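Local structure of macrolide export ATP-binding/permease protein MacB (Actinobacillus actinomycetemcomitans, 3FTJ) at residues A[105-118]-A[132-144]. The protein probably forms the inner-membrane ABC transporter of the tripartite efflux system MacAB-TdeA, using ATP hydrolysis for energy and conferring resistance to macrolides. Residues are numbered along the deposited sequence; the frame is centred on the assembly and turned at random.
Sequences QVVVLDESAKKAIF and KRPFRVIGVVSDQ
Gln105 meets Pro134 and Arg133 through a side chain with CG beside its own backbone N (chi1 -70°) and extended beyond. This carries the amide along the start of strand 133-141. Gln105 NE2 donates to Pro134 O at 2.6 Å, in both the amide plane and the carbonyl plane. OE1 of the same amide takes a weak bond from Arg133 NH1, with amide and guanidinium planes nearly perpendicular (81° apart). On the neighbouring residue, the ring of Phe135 has Gln105 CG over one face.

Strands 106-110 and 133-141 then pair in parallel. Arg136 straddles Val106: its N donates to Gln105 O, and its O accepts from Val107 N at 2.9 Å. Ile138 N returns to Val107 O at 2.9 Å. The next bond, Leu109 N to Gly139 O, skips a residue, so Ile138 is the extra residue of a beta bulge. Ile138 has CG1 between backbone N and carbonyl carbon (chi1 60°). Its CG1 reaches Val108 CG2 at 3.9 Å, and its CG2 presses on Val106 CG1 at 3.6 Å. Leu95 adds to this face.

The other face holds Val107, Leu109, Val137 and Val140. The Leu109 and Val137 side chains cross at about a right angle, Leu109 CG lying 3.8 Å from Val137 CG1, with Val128 and Leu156 nearby. Phe118, from helix 111-118, approaches Val137 CG2 with CE1 at 4.2 Å. Asp110 is the N-cap of that helix, and its OD1 also bonds Asn155 ND2. Asp143 comes to the same helix start, where its OD2 takes a weak bond from Ser112 N.

In this periplasmic core domain, main-chain bonds thus join the strands between two apolar faces. Gln105 brings polar groups to one end. At the other, the helix-start N-H groups would favour acceptors such as Asp110 and Asp143, whose exact spacing is doubtful.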
loop_
_atom_site.group_PDB
_atom_site.type_symbol
_atom_site.label_atom_id
_atom_site.label_comp_id
_atom_site.label_asym_id
_atom_site.label_seq_id
_atom_site.Cartn_x
_atom_site.Cartn_y
_atom_site.Cartn_z
ATOM N N GLN A 105 14.355 1.486 -10.079
ATOM C CA GLN A 105 14.097 2.803 -9.509
ATOM C C GLN A 105 13.172 3.575 -10.431
ATOM O O GLN A 105 13.585 4.490 -11.149
ATOM C CB GLN A 105 15.403 3.554 -9.259
ATOM C CG GLN A 105 16.206 2.939 -8.123
ATOM C CD GLN A 105 17.665 3.373 -8.111
ATOM O OE1 GLN A 105 18.543 2.588 -7.778
ATOM N NE2 GLN A 105 17.924 4.623 -8.475
ATOM N N VAL A 106 11.915 3.157 -10.437
ATOM C CA VAL A 106 10.895 3.819 -11.229
ATOM C C VAL A 106 9.793 4.255 -10.293
ATOM O O VAL A 106 9.576 3.641 -9.249
ATOM C CB VAL A 106 10.303 2.885 -12.320
ATOM C CG1 VAL A 106 11.368 2.533 -13.371
ATOM C CG2 VAL A 106 9.723 1.628 -11.693
ATOM N N VAL A 107 9.092 5.316 -10.660
ATOM C CA VAL A 107 8.041 5.810 -9.801
ATOM C C VAL A 107 6.780 6.126 -10.584
ATOM O O VAL A 107 6.835 6.557 -11.743
ATOM C CB VAL A 107 8.529 7.040 -8.975
ATOM C CG1 VAL A 107 8.956 8.172 -9.881
ATOM C CG2 VAL A 107 7.448 7.491 -8.027
ATOM N N VAL A 108 5.640 5.878 -9.955
ATOM C CA VAL A 108 4.358 6.278 -10.513
ATOM C C VAL A 108 3.820 7.447 -9.687
ATOM O O VAL A 108 3.728 7.358 -8.466
ATOM C CB VAL A 108 3.353 5.100 -10.533
ATOM C CG1 VAL A 108 1.968 5.579 -10.929
ATOM C CG2 VAL A 108 3.840 3.998 -11.485
ATOM N N LEU A 109 3.480 8.550 -10.351
ATOM C CA LEU A 109 3.024 9.742 -9.652
ATOM C C LEU A 109 1.518 9.778 -9.408
ATOM O O LEU A 109 0.718 9.236 -10.172
ATOM C CB LEU A 109 3.444 11.008 -10.395
ATOM C CG LEU A 109 4.940 11.240 -10.582
ATOM C CD1 LEU A 109 5.157 12.632 -11.156
ATOM C CD2 LEU A 109 5.672 11.083 -9.266
ATOM N N ASP A 110 1.161 10.427 -8.313
ATOM C CA ASP A 110 -0.208 10.797 -8.005
ATOM C C ASP A 110 -0.611 11.943 -8.936
ATOM O O ASP A 110 0.237 12.697 -9.407
ATOM C CB ASP A 110 -0.232 11.275 -6.553
ATOM C CG ASP A 110 -1.601 11.559 -6.053
ATOM O OD1 ASP A 110 -2.050 10.839 -5.132
ATOM O OD2 ASP A 110 -2.226 12.508 -6.573
ATOM N N GLU A 111 -1.904 12.071 -9.206
ATOM C CA GLU A 111 -2.410 13.161 -10.028
ATOM C C GLU A 111 -1.930 14.500 -9.477
ATOM O O GLU A 111 -1.357 15.325 -10.197
ATOM C CB GLU A 111 -3.938 13.129 -10.042
ATOM C CG GLU A 111 -4.575 13.869 -11.187
ATOM C CD GLU A 111 -4.637 13.033 -12.447
ATOM O OE1 GLU A 111 -3.604 12.419 -12.796
ATOM O OE2 GLU A 111 -5.713 12.993 -13.090
ATOM N N SER A 112 -2.154 14.709 -8.188
ATOM C CA SER A 112 -1.787 15.972 -7.564
ATOM C C SER A 112 -0.273 16.125 -7.400
ATOM O O SER A 112 0.236 17.246 -7.323
ATOM C CB SER A 112 -2.512 16.151 -6.228
ATOM O OG SER A 112 -2.325 15.024 -5.393
ATOM N N ALA A 113 0.447 15.005 -7.358
ATOM C CA ALA A 113 1.906 15.055 -7.313
ATOM C C ALA A 113 2.438 15.555 -8.655
ATOM O O ALA A 113 3.306 16.432 -8.703
ATOM C CB ALA A 113 2.493 13.681 -6.978
ATOM N N LYS A 114 1.905 14.996 -9.741
ATOM C CA LYS A 114 2.264 15.425 -11.088
ATOM C C LYS A 114 2.063 16.933 -11.236
ATOM O O LYS A 114 2.947 17.646 -11.711
ATOM C CB LYS A 114 1.427 14.665 -12.119
ATOM C CG LYS A 114 1.882 14.831 -13.559
ATOM C CD LYS A 114 1.367 16.127 -14.177
ATOM C CE LYS A 114 2.044 16.397 -15.517
ATOM N NZ LYS A 114 1.447 17.556 -16.255
ATOM N N LYS A 115 0.901 17.417 -10.815
ATOM C CA LYS A 115 0.596 18.838 -10.892
ATOM C C LYS A 115 1.558 19.693 -10.068
ATOM O O LYS A 115 2.017 20.732 -10.530
ATOM C CB LYS A 115 -0.843 19.111 -10.449
ATOM C CG LYS A 115 -1.168 20.596 -10.369
ATOM C CD LYS A 115 -2.527 20.861 -9.744
ATOM C CE LYS A 115 -2.843 22.352 -9.733
ATOM N NZ LYS A 115 -4.074 22.645 -8.947
ATOM N N ALA A 116 1.863 19.258 -8.851
ATOM C CA ALA A 116 2.706 20.039 -7.948
ATOM C C ALA A 116 4.149 20.129 -8.427
ATOM O O ALA A 116 4.796 21.171 -8.312
ATOM C CB ALA A 116 2.655 19.457 -6.539
ATOM N N ILE A 117 4.644 19.031 -8.979
ATOM C CA ILE A 117 6.048 18.915 -9.341
ATOM C C ILE A 117 6.307 19.262 -10.799
ATOM O O ILE A 117 7.387 19.727 -11.151
ATOM C CB ILE A 117 6.517 17.474 -9.141
ATOM C CG1 ILE A 117 6.397 17.069 -7.676
ATOM C CG2 ILE A 117 7.937 17.298 -9.642
ATOM C CD1 ILE A 117 6.362 15.571 -7.511
ATOM N N PHE A 118 5.321 19.014 -11.652
ATOM C CA PHE A 118 5.525 19.148 -13.090
ATOM C C PHE A 118 4.571 20.136 -13.760
ATOM O O PHE A 118 4.784 20.526 -14.903
ATOM C CB PHE A 118 5.446 17.779 -13.770
ATOM C CG PHE A 118 6.659 16.920 -13.533
ATOM C CD1 PHE A 118 6.575 15.761 -12.780
ATOM C CD2 PHE A 118 7.892 17.284 -14.055
ATOM C CE1 PHE A 118 7.695 14.975 -12.559
ATOM C CE2 PHE A 118 9.021 16.503 -13.834
ATOM C CZ PHE A 118 8.920 15.349 -13.085
ATOM N N LYS A 132 18.174 11.780 -2.060
ATOM C CA LYS A 132 19.412 11.569 -2.819
ATOM C C LYS A 132 19.372 10.416 -3.834
ATOM O O LYS A 132 20.304 10.249 -4.613
ATOM C CB LYS A 132 20.611 11.402 -1.882
ATOM C CG LYS A 132 20.884 12.622 -1.020
ATOM C CD LYS A 132 22.035 12.355 -0.072
ATOM C CE LYS A 132 23.348 12.273 -0.814
ATOM N NZ LYS A 132 24.480 12.121 0.141
ATOM N N ARG A 133 18.298 9.632 -3.825
ATOM C CA ARG A 133 18.184 8.484 -4.721
ATOM C C ARG A 133 17.298 8.811 -5.929
ATOM O O ARG A 133 16.138 9.168 -5.765
ATOM C CB ARG A 133 17.628 7.282 -3.952
ATOM C CG ARG A 133 17.177 6.126 -4.831
ATOM C CD ARG A 133 18.327 5.214 -5.158
ATOM N NE ARG A 133 18.959 4.712 -3.940
ATOM C CZ ARG A 133 19.992 3.878 -3.931
ATOM N NH1 ARG A 133 20.504 3.448 -5.077
ATOM N NH2 ARG A 133 20.510 3.470 -2.785
ATOM N N PRO A 134 17.849 8.695 -7.149
ATOM C CA PRO A 134 17.103 9.030 -8.366
ATOM C C PRO A 134 16.121 7.950 -8.824
ATOM O O PRO A 134 16.491 6.779 -8.911
ATOM C CB PRO A 134 18.226 9.197 -9.394
ATOM C CG PRO A 134 19.199 8.174 -8.979
ATOM C CD PRO A 134 19.255 8.401 -7.468
ATOM N N PHE A 135 14.892 8.360 -9.121
ATOM C CA PHE A 135 13.859 7.490 -9.676
ATOM C C PHE A 135 13.348 8.082 -10.975
ATOM O O PHE A 135 13.186 9.302 -11.083
ATOM C CB PHE A 135 12.666 7.385 -8.725
ATOM C CG PHE A 135 12.935 6.590 -7.493
ATOM C CD1 PHE A 135 13.590 7.160 -6.416
ATOM C CD2 PHE A 135 12.513 5.275 -7.397
ATOM C CE1 PHE A 135 13.839 6.424 -5.271
ATOM C CE2 PHE A 135 12.747 4.539 -6.247
ATOM C CZ PHE A 135 13.415 5.113 -5.186
ATOM N N ARG A 136 13.067 7.218 -11.947
ATOM C CA ARG A 136 12.501 7.663 -13.219
ATOM C C ARG A 136 10.975 7.548 -13.227
ATOM O O ARG A 136 10.426 6.494 -12.916
ATOM C CB ARG A 136 13.108 6.864 -14.377
ATOM C CG ARG A 136 12.446 7.112 -15.714
ATOM C CD ARG A 136 13.248 6.470 -16.843
ATOM N NE ARG A 136 13.470 5.042 -16.623
ATOM C CZ ARG A 136 12.613 4.090 -16.973
ATOM N NH1 ARG A 136 11.468 4.418 -17.559
ATOM N NH2 ARG A 136 12.893 2.812 -16.743
ATOM N N VAL A 137 10.296 8.642 -13.564
ATOM C CA VAL A 137 8.838 8.664 -13.629
ATOM C C VAL A 137 8.318 7.876 -14.838
ATOM O O VAL A 137 8.642 8.197 -15.984
ATOM C CB VAL A 137 8.312 10.109 -13.689
ATOM C CG1 VAL A 137 6.788 10.117 -13.735
ATOM C CG2 VAL A 137 8.811 10.898 -12.491
ATOM N N ILE A 138 7.521 6.843 -14.582
ATOM C CA ILE A 138 7.050 5.990 -15.669
ATOM C C ILE A 138 5.554 6.161 -15.942
ATOM O O ILE A 138 5.055 5.732 -16.984
ATOM C CB ILE A 138 7.362 4.480 -15.418
ATOM C CG1 ILE A 138 6.696 3.984 -14.129
ATOM C CG2 ILE A 138 8.857 4.229 -15.371
ATOM C CD1 ILE A 138 6.645 2.458 -14.024
ATOM N N GLY A 139 4.843 6.801 -15.020
ATOM C CA GLY A 139 3.410 6.944 -15.170
ATOM C C GLY A 139 2.761 7.831 -14.128
ATOM O O GLY A 139 3.432 8.358 -13.229
ATOM N N VAL A 140 1.442 7.980 -14.257
ATOM C CA VAL A 140 0.638 8.831 -13.391
ATOM C C VAL A 140 -0.716 8.172 -13.167
ATOM O O VAL A 140 -1.324 7.674 -14.112
ATOM C CB VAL A 140 0.387 10.209 -14.044
ATOM C CG1 VAL A 140 -0.431 11.106 -13.121
ATOM C CG2 VAL A 140 1.696 10.873 -14.399
ATOM N N VAL A 141 -1.182 8.164 -11.921
ATOM C CA VAL A 141 -2.496 7.615 -11.599
ATOM C C VAL A 141 -3.378 8.676 -10.949
ATOM O O VAL A 141 -2.885 9.706 -10.485
ATOM C CB VAL A 141 -2.399 6.415 -10.634
ATOM C CG1 VAL A 141 -1.773 5.212 -11.327
ATOM C CG2 VAL A 141 -1.614 6.794 -9.383
ATOM N N SER A 142 -4.685 8.436 -10.928
ATOM C CA SER A 142 -5.589 9.307 -10.189
ATOM C C SER A 142 -5.270 9.162 -8.702
ATOM O O SER A 142 -4.680 8.163 -8.288
ATOM C CB SER A 142 -7.036 8.922 -10.460
ATOM O OG SER A 142 -7.290 7.606 -10.006
ATOM N N ASP A 143 -5.642 10.144 -7.893
ATOM C CA ASP A 143 -5.271 10.094 -6.481
ATOM C C ASP A 143 -6.334 9.510 -5.553
ATOM O O ASP A 143 -7.456 9.226 -5.969
ATOM C CB ASP A 143 -4.809 11.463 -5.974
ATOM C CG ASP A 143 -5.486 12.604 -6.679
ATOM O OD1 ASP A 143 -6.698 12.495 -6.953
ATOM O OD2 ASP A 143 -4.803 13.612 -6.955
ATOM N N GLN A 144 -5.955 9.332 -4.291
ATOM C CA GLN A 144 -6.831 8.750 -3.286
ATOM C C GLN A 144 -8.019 9.652 -2.981
ATOM O O GLN A 144 -7.872 10.681 -2.321
ATOM C CB GLN A 144 -6.048 8.467 -2.002
ATOM C CG GLN A 144 -5.006 7.364 -2.132
ATOM C CD GLN A 144 -5.617 6.025 -2.507
ATOM O OE1 GLN A 144 -6.492 5.947 -3.369
ATOM N NE2 GLN A 144 -5.152 4.960 -1.863
#